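Local coordinates for protein pantothenate kinase (PDB 3TQC) that catalyses the ATP-dependent phosphorylation of (R)-pantothenate to (R)-4'-phosphopantothenate, the first step of coenzyme A biosynthesis, at residues P158-L161 and R162-A166; V233-Q236 and A237-Q241; K279-W282 and N283-K287. All blocks are in the same frame, centred on the assembly; numbering follows the deposited sequence.

Contact 1: P158-L161 and R162-A166; sequences PSLL and RVLNA
The guanidinium of Arg162 has the backbone O of Ser159 over one face, about 3.6 Å above its plane and displaced toward the rim, while its NH2 turns to the hydroxyl of the same serine. NH2 and Ser159 OG are 2.9 Å apart, but the hydrogen bond is weak, bent to 120° at the hydrogen. A kink in the arginine chain brings the group there: the first two torsions are extended, then chi3 of 50° folds the tip back along the helix. On the buried side, Leu160 and Leu164 cross obliquely, and their CD1 methyls meet at 3.7 Å. The helix 157-168 runs regularly beneath both pairs. Leu164 N bonds to Leu160 O nearly straight at 3.0 Å, and Asn165 N reaches Leu161 O at 2.8 Å. Asp156 OD1 accepts from Ser159 N at the start of the helix, and Val163 packs on Val174 and Ile176 of strand 174-180. The helix is thus amphipathic: Leu160, Val163 and Leu164 are buried, whereas the arginine lies at the surface. There the hydroxyl and the carbonyl oxygen would present negative ends to its charge, at most a mild stabilisation.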
loop_
_atom_site.group_PDB
_atom_site.type_symbol
_atom_site.label_atom_id
_atom_site.label_comp_id
_atom_site.label_asym_id
_atom_site.label_seq_id
_atom_site.Cartn_x
_atom_site.Cartn_y
_atom_site.Cartn_z
ATOM N N PRO B 158 7.491 -3.429 16.010
ATOM C CA PRO B 158 7.308 -4.868 15.848
ATOM C C PRO B 158 6.016 -5.360 16.511
ATOM O O PRO B 158 5.367 -6.265 16.003
ATOM C CB PRO B 158 8.549 -5.472 16.534
ATOM C CG PRO B 158 9.561 -4.368 16.566
ATOM C CD PRO B 158 8.808 -3.080 16.586
ATOM N N SER B 159 5.646 -4.750 17.631
ATOM C CA SER B 159 4.424 -5.125 18.325
ATOM C C SER B 159 3.164 -4.736 17.525
ATOM O O SER B 159 2.195 -5.506 17.443
ATOM C CB SER B 159 4.395 -4.509 19.718
ATOM O OG SER B 159 3.184 -4.823 20.346
ATOM N N LEU B 160 3.171 -3.552 16.931
ATOM C CA LEU B 160 2.044 -3.151 16.127
ATOM C C LEU B 160 1.919 -4.069 14.912
ATOM O O LEU B 160 0.824 -4.495 14.588
ATOM C CB LEU B 160 2.173 -1.691 15.691
ATOM C CG LEU B 160 1.147 -1.106 14.714
ATOM C CD1 LEU B 160 -0.268 -1.325 15.189
ATOM C CD2 LEU B 160 1.433 0.381 14.556
ATOM N N LEU B 161 3.030 -4.378 14.241
ATOM C CA LEU B 161 2.948 -5.200 13.025
ATOM C C LEU B 161 2.536 -6.631 13.372
ATOM O O LEU B 161 1.848 -7.282 12.606
ATOM C CB LEU B 161 4.270 -5.192 12.271
ATOM C CG LEU B 161 4.671 -3.813 11.728
ATOM C CD1 LEU B 161 6.091 -3.855 11.117
ATOM C CD2 LEU B 161 3.661 -3.324 10.707
ATOM N N ARG B 162 2.931 -7.103 14.549
ATOM C CA ARG B 162 2.544 -8.424 14.997
ATOM C C ARG B 162 1.029 -8.511 15.224
ATOM O O ARG B 162 0.391 -9.517 14.881
ATOM C CB ARG B 162 3.315 -8.783 16.268
ATOM C CG ARG B 162 2.891 -10.084 16.952
ATOM C CD ARG B 162 3.585 -10.229 18.332
ATOM N NE ARG B 162 3.461 -9.033 19.186
ATOM C CZ ARG B 162 2.355 -8.652 19.832
ATOM N NH1 ARG B 162 1.220 -9.355 19.744
ATOM N NH2 ARG B 162 2.377 -7.551 20.576
ATOM N N VAL B 163 0.457 -7.459 15.796
ATOM C CA VAL B 163 -0.982 -7.408 16.016
ATOM C C VAL B 163 -1.747 -7.319 14.699
ATOM O O VAL B 163 -2.707 -8.055 14.484
ATOM C CB VAL B 163 -1.368 -6.242 16.931
ATOM C CG1 VAL B 163 -2.827 -5.920 16.761
ATOM C CG2 VAL B 163 -1.028 -6.595 18.407
ATOM N N LEU B 164 -1.330 -6.438 13.806
ATOM C CA LEU B 164 -2.007 -6.362 12.525
ATOM C C LEU B 164 -1.840 -7.673 11.755
ATOM O O LEU B 164 -2.785 -8.195 11.178
ATOM C CB LEU B 164 -1.496 -5.175 11.731
ATOM C CG LEU B 164 -1.828 -3.867 12.462
ATOM C CD1 LEU B 164 -1.152 -2.662 11.819
ATOM C CD2 LEU B 164 -3.332 -3.679 12.491
ATOM N N ASN B 165 -0.629 -8.206 11.750
ATOM C CA ASN B 165 -0.374 -9.473 11.094
ATOM C C ASN B 165 -1.295 -10.541 11.650
ATOM O O ASN B 165 -1.883 -11.295 10.909
ATOM C CB ASN B 165 1.088 -9.898 11.289
ATOM C CG ASN B 165 1.422 -11.180 10.574
ATOM O OD1 ASN B 165 1.343 -11.250 9.350
ATOM N ND2 ASN B 165 1.791 -12.207 11.331
ATOM N N ALA B 166 -1.411 -10.594 12.968
ATOM C CA ALA B 166 -2.252 -11.596 13.598
ATOM C C ALA B 166 -3.713 -11.426 13.167
ATOM O O ALA B 166 -4.409 -12.401 12.883
ATOM C CB ALA B 166 -2.121 -11.521 15.087
#

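Contact 2: V233-Q236 and A237-Q241; sequences VDAQ and AQVIQ
Across Ala235-Ala237 the backbone leaves the extended course of strand 229-234 and winds into helix 237-253, with Gln236 at the N-cap position, where Gln236 O accepts the first i-to-i+4 bond from Ile240 N at 3.0 Å, with an N-H...O angle of 161°. Ile240 lays its side chain back along this junction. With CG1 anti to its own carbonyl carbon (chi1 -53°), the longer branch runs toward the turn: CG1 lies 4.0 Å from Ala235 CB, and the terminal CD1 comes to 3.5 Å from Ala235 O. Ala235 CB, which points toward the helix, also has Val239 CG1 at 4.3 Å, a looser touch. The other valine methyl, CG2, packs against Gln236 CB at 4.1 Å. Of these residues Ile240 is buried, and the rest are partly or fully at the surface.

On the solvent side the cap residue contributes through its amide. Gln236 NE2 donates to a water at 2.8 Å, and the same water accepts from Gln238 N at 3.2 Å. One water oxygen therefore joins the cap side chain to an amide of the first turn, where amides have no carbonyl of a preceding turn to meet.

Strand-then-helix is the repeating step of the P-loop kinase fold, and the strand of this joint belongs to the central sheet. Val233 pairs through its backbone with Ala98 of strand 93-99, while Asp234 pairs with Leu305 and Lys307 of strand 303-307. Beyond the turn, Ile240 packs on Ser100, part of the ADP pocket, and on Leu290 of helix 271-294; Val239 meets Ala309 in a loop.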
loop_
_atom_site.group_PDB
_atom_site.type_symbol
_atom_site.label_atom_id
_atom_site.label_comp_id
_atom_site.label_asym_id
_atom_site.label_seq_id
_atom_site.Cartn_x
_atom_site.Cartn_y
_atom_site.Cartn_z
ATOM N N VAL B 233 -7.289 12.637 7.982
ATOM C CA VAL B 233 -8.011 13.833 8.419
ATOM C C VAL B 233 -7.017 15.011 8.425
ATOM O O VAL B 233 -5.960 14.928 9.050
ATOM C CB VAL B 233 -8.646 13.627 9.798
ATOM C CG1 VAL B 233 -9.412 14.886 10.226
ATOM C CG2 VAL B 233 -9.554 12.370 9.766
ATOM N N ASP B 234 -7.364 16.082 7.716
ATOM C CA ASP B 234 -6.437 17.172 7.399
ATOM C C ASP B 234 -7.049 18.496 7.811
ATOM O O ASP B 234 -8.265 18.674 7.785
ATOM C CB ASP B 234 -6.152 17.186 5.881
ATOM C CG ASP B 234 -5.016 18.148 5.475
ATOM O OD1 ASP B 234 -3.946 18.199 6.134
ATOM O OD2 ASP B 234 -5.182 18.842 4.447
ATOM N N ALA B 235 -6.201 19.432 8.174
ATOM C CA ALA B 235 -6.638 20.786 8.440
ATOM C C ALA B 235 -5.395 21.643 8.493
ATOM O O ALA B 235 -4.279 21.117 8.599
ATOM C CB ALA B 235 -7.419 20.869 9.751
ATOM N N GLN B 236 -5.577 22.956 8.392
ATOM C CA GLN B 236 -4.451 23.864 8.495
ATOM C C GLN B 236 -3.775 23.664 9.842
ATOM O O GLN B 236 -4.447 23.448 10.844
ATOM C CB GLN B 236 -4.888 25.319 8.318
ATOM C CG GLN B 236 -5.256 25.682 6.871
ATOM C CD GLN B 236 -4.959 27.142 6.525
ATOM O OE1 GLN B 236 -5.826 27.871 6.016
ATOM N NE2 GLN B 236 -3.733 27.580 6.811
ATOM N N ALA B 237 -2.445 23.686 9.833
ATOM C CA ALA B 237 -1.633 23.615 11.049
ATOM C C ALA B 237 -2.081 24.615 12.131
ATOM O O ALA B 237 -2.211 24.236 13.289
ATOM C CB ALA B 237 -0.134 23.821 10.707
ATOM N N GLN B 238 -2.325 25.869 11.762
ATOM C CA GLN B 238 -2.765 26.888 12.745
ATOM C C GLN B 238 -4.084 26.466 13.387
ATOM O O GLN B 238 -4.311 26.689 14.571
ATOM C CB GLN B 238 -2.973 28.274 12.119
ATOM C CG GLN B 238 -1.815 28.852 11.305
ATOM C CD GLN B 238 -0.710 29.435 12.161
ATOM O OE1 GLN B 238 0.177 28.707 12.623
ATOM N NE2 GLN B 238 -0.744 30.747 12.368
ATOM N N VAL B 239 -4.950 25.857 12.581
ATOM C CA VAL B 239 -6.256 25.409 13.053
ATOM C C VAL B 239 -6.122 24.259 14.052
ATOM O O VAL B 239 -6.734 24.291 15.125
ATOM C CB VAL B 239 -7.181 25.047 11.867
ATOM C CG1 VAL B 239 -8.371 24.183 12.318
ATOM C CG2 VAL B 239 -7.638 26.330 11.178
ATOM N N ILE B 240 -5.290 23.275 13.722
ATOM C CA ILE B 240 -5.067 22.137 14.617
ATOM C C ILE B 240 -4.451 22.633 15.928
ATOM O O ILE B 240 -4.869 22.217 17.004
ATOM C CB ILE B 240 -4.162 21.053 14.003
ATOM C CG1 ILE B 240 -4.681 20.608 12.625
ATOM C CG2 ILE B 240 -4.112 19.815 14.917
ATOM C CD1 ILE B 240 -3.687 19.832 11.827
ATOM N N GLN B 241 -3.478 23.539 15.818
ATOM C CA GLN B 241 -2.864 24.186 16.966
ATOM C C GLN B 241 -3.940 24.644 17.937
ATOM O O GLN B 241 -3.898 24.296 19.112
ATOM C CB GLN B 241 -2.009 25.377 16.515
ATOM C CG GLN B 241 -1.408 26.213 17.637
ATOM C CD GLN B 241 -0.458 27.294 17.128
ATOM O OE1 GLN B 241 0.317 27.080 16.189
ATOM N NE2 GLN B 241 -0.528 28.454 17.733
HETATM O O HOH W 1 -1.780 26.907 8.748
#

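Contact 3: K279-W282 and N283-K287; sequences KHVW and NEINK
Val281 O is gripped by two amides of the next turn: Ile285 N at 2.7 Å and Asn286 N at 3.1 Å, reaching it from opposite faces of its carbonyl plane. The second is an i-to-i+5 bond, and Lys287 N repeats that spacing on Trp282 O with a fairly straight angle of 161°, in the carbonyl plane. Helix 271-294 therefore widens into a pi-type turn at 283-286, whereas just before it the ordinary spacing holds, Glu284 N bonding to His280 O.

The indole of Trp282 lies against the residues four and five places on. Lys287 CB sits over one face of Trp282, 3.9 Å from the centroid of the five-membered ring and 21° off its normal, a CH-pi contact. The lysine chain then crosses the ring at about a right angle and brings CD to 3.4 Å from Trp282 NE1. Near the benzo part, Asn286 CB lies 3.6 Å from Trp282 CE3, and its amide plane is turned well away from that of the ring. Trp282 has its CG anti to the backbone N (chi1 171°), which sends the indole along the helix toward these partners. On the outer surface, Glu284 CG comes to 3.6 Å from His280 CE1, with Glu284 CB over one face of the imidazole.

Trp282 and Asn286 are buried. The indole packs on Gln241 of helix 237-253 and on Ser100, while Asn286 meets Tyr244 of that helix and Val101 of the nucleotide-binding loop.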
loop_
_atom_site.group_PDB
_atom_site.type_symbol
_atom_site.label_atom_id
_atom_site.label_comp_id
_atom_site.label_asym_id
_atom_site.label_seq_id
_atom_site.Cartn_x
_atom_site.Cartn_y
_atom_site.Cartn_z
ATOM N N LYS B 279 1.042 25.857 23.487
ATOM C CA LYS B 279 1.517 26.404 22.225
ATOM C C LYS B 279 2.930 25.903 21.950
ATOM O O LYS B 279 3.253 25.521 20.817
ATOM C CB LYS B 279 1.487 27.930 22.279
ATOM C CG LYS B 279 1.809 28.640 20.981
ATOM C CD LYS B 279 1.676 30.145 21.181
ATOM C CE LYS B 279 2.089 30.915 19.948
ATOM N NZ LYS B 279 1.361 30.408 18.751
ATOM N N HIS B 280 3.755 25.901 23.002
ATOM C CA HIS B 280 5.138 25.448 22.927
ATOM C C HIS B 280 5.216 23.985 22.521
ATOM O O HIS B 280 5.952 23.639 21.599
ATOM C CB HIS B 280 5.846 25.644 24.272
ATOM C CG HIS B 280 7.087 24.826 24.417
ATOM N ND1 HIS B 280 8.319 25.265 23.983
ATOM C CD2 HIS B 280 7.284 23.582 24.915
ATOM C CE1 HIS B 280 9.224 24.334 24.225
ATOM N NE2 HIS B 280 8.622 23.302 24.787
ATOM N N VAL B 281 4.467 23.138 23.225
ATOM C CA VAL B 281 4.466 21.697 22.960
ATOM C C VAL B 281 4.050 21.424 21.512
ATOM O O VAL B 281 4.708 20.657 20.798
ATOM C CB VAL B 281 3.543 20.941 23.937
ATOM C CG1 VAL B 281 3.264 19.522 23.451
ATOM C CG2 VAL B 281 4.148 20.917 25.331
ATOM N N TRP B 282 2.962 22.061 21.087
ATOM C CA TRP B 282 2.538 22.011 19.692
ATOM C C TRP B 282 3.671 22.409 18.741
ATOM O O TRP B 282 4.017 21.659 17.835
ATOM C CB TRP B 282 1.341 22.929 19.453
ATOM C CG TRP B 282 1.037 23.045 18.023
ATOM C CD1 TRP B 282 1.377 24.071 17.195
ATOM C CD2 TRP B 282 0.361 22.070 17.212
ATOM N NE1 TRP B 282 0.952 23.800 15.921
ATOM C CE2 TRP B 282 0.322 22.579 15.902
ATOM C CE3 TRP B 282 -0.217 20.823 17.471
ATOM C CZ2 TRP B 282 -0.283 21.885 14.841
ATOM C CZ3 TRP B 282 -0.812 20.117 16.399
ATOM C CH2 TRP B 282 -0.830 20.657 15.110
ATOM N N ASN B 283 4.259 23.581 18.975
ATOM C CA ASN B 283 5.244 24.118 18.057
ATOM C C ASN B 283 6.513 23.286 17.992
ATOM O O ASN B 283 7.051 23.085 16.910
ATOM C CB ASN B 283 5.588 25.567 18.403
ATOM C CG ASN B 283 4.624 26.572 17.783
ATOM O OD1 ASN B 283 4.113 26.376 16.684
ATOM N ND2 ASN B 283 4.406 27.676 18.482
ATOM N N GLU B 284 6.986 22.793 19.134
ATOM C CA GLU B 284 8.282 22.103 19.188
ATOM C C GLU B 284 8.160 20.581 19.085
ATOM O O GLU B 284 9.119 19.902 18.726
ATOM C CB GLU B 284 9.022 22.459 20.473
ATOM C CG GLU B 284 9.327 23.951 20.639
ATOM C CD GLU B 284 10.214 24.533 19.529
ATOM O OE1 GLU B 284 11.112 23.821 19.021
ATOM O OE2 GLU B 284 10.014 25.721 19.180
ATOM N N ILE B 285 6.995 20.048 19.421
ATOM C CA ILE B 285 6.792 18.621 19.376
ATOM C C ILE B 285 5.765 18.237 18.300
ATOM O O ILE B 285 6.138 17.754 17.233
ATOM C CB ILE B 285 6.382 18.078 20.748
ATOM C CG1 ILE B 285 7.481 18.383 21.779
ATOM C CG2 ILE B 285 6.109 16.571 20.660
ATOM C CD1 ILE B 285 7.134 17.911 23.176
ATOM N N ASN B 286 4.485 18.458 18.567
ATOM C CA ASN B 286 3.445 17.925 17.687
ATOM C C ASN B 286 3.485 18.438 16.242
ATOM O O ASN B 286 3.298 17.656 15.308
ATOM C CB ASN B 286 2.062 18.142 18.300
ATOM C CG ASN B 286 1.877 17.355 19.587
ATOM O OD1 ASN B 286 2.228 16.179 19.662
ATOM N ND2 ASN B 286 1.337 18.000 20.602
ATOM N N LYS B 287 3.755 19.726 16.059
ATOM C CA LYS B 287 3.807 20.301 14.729
ATOM C C LYS B 287 5.011 19.826 13.919
ATOM O O LYS B 287 4.938 19.738 12.695
ATOM C CB LYS B 287 3.807 21.830 14.776
ATOM C CG LYS B 287 3.788 22.447 13.373
ATOM C CD LYS B 287 3.168 23.833 13.354
ATOM C CE LYS B 287 4.190 24.912 13.413
ATOM N NZ LYS B 287 4.964 24.936 12.155
#

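Contacts 2 and 3 touch and lie on the same side of the chain's centre, with centres about 13 Å apart. Where they touch, helix 237-253 meets helix 271-294, the next in the chain: Ile240 CG2 comes to 3.4 Å from Trp282 CH2, and Ala237 O to 3.4 Å from Trp282 CZ2. Both flank the nucleotide site; the side chain of Ile240 lies about 7 Å from the bound ADP and that of Asn286 about 9 Å. Contact 1 is centred about 30 Å from each of the others, with nearest atoms about 16 Å from contact 2 and 17 Å from contact 3. Its Leu160 side chain is about 12 Å from that of Lys105 in the ADP pocket.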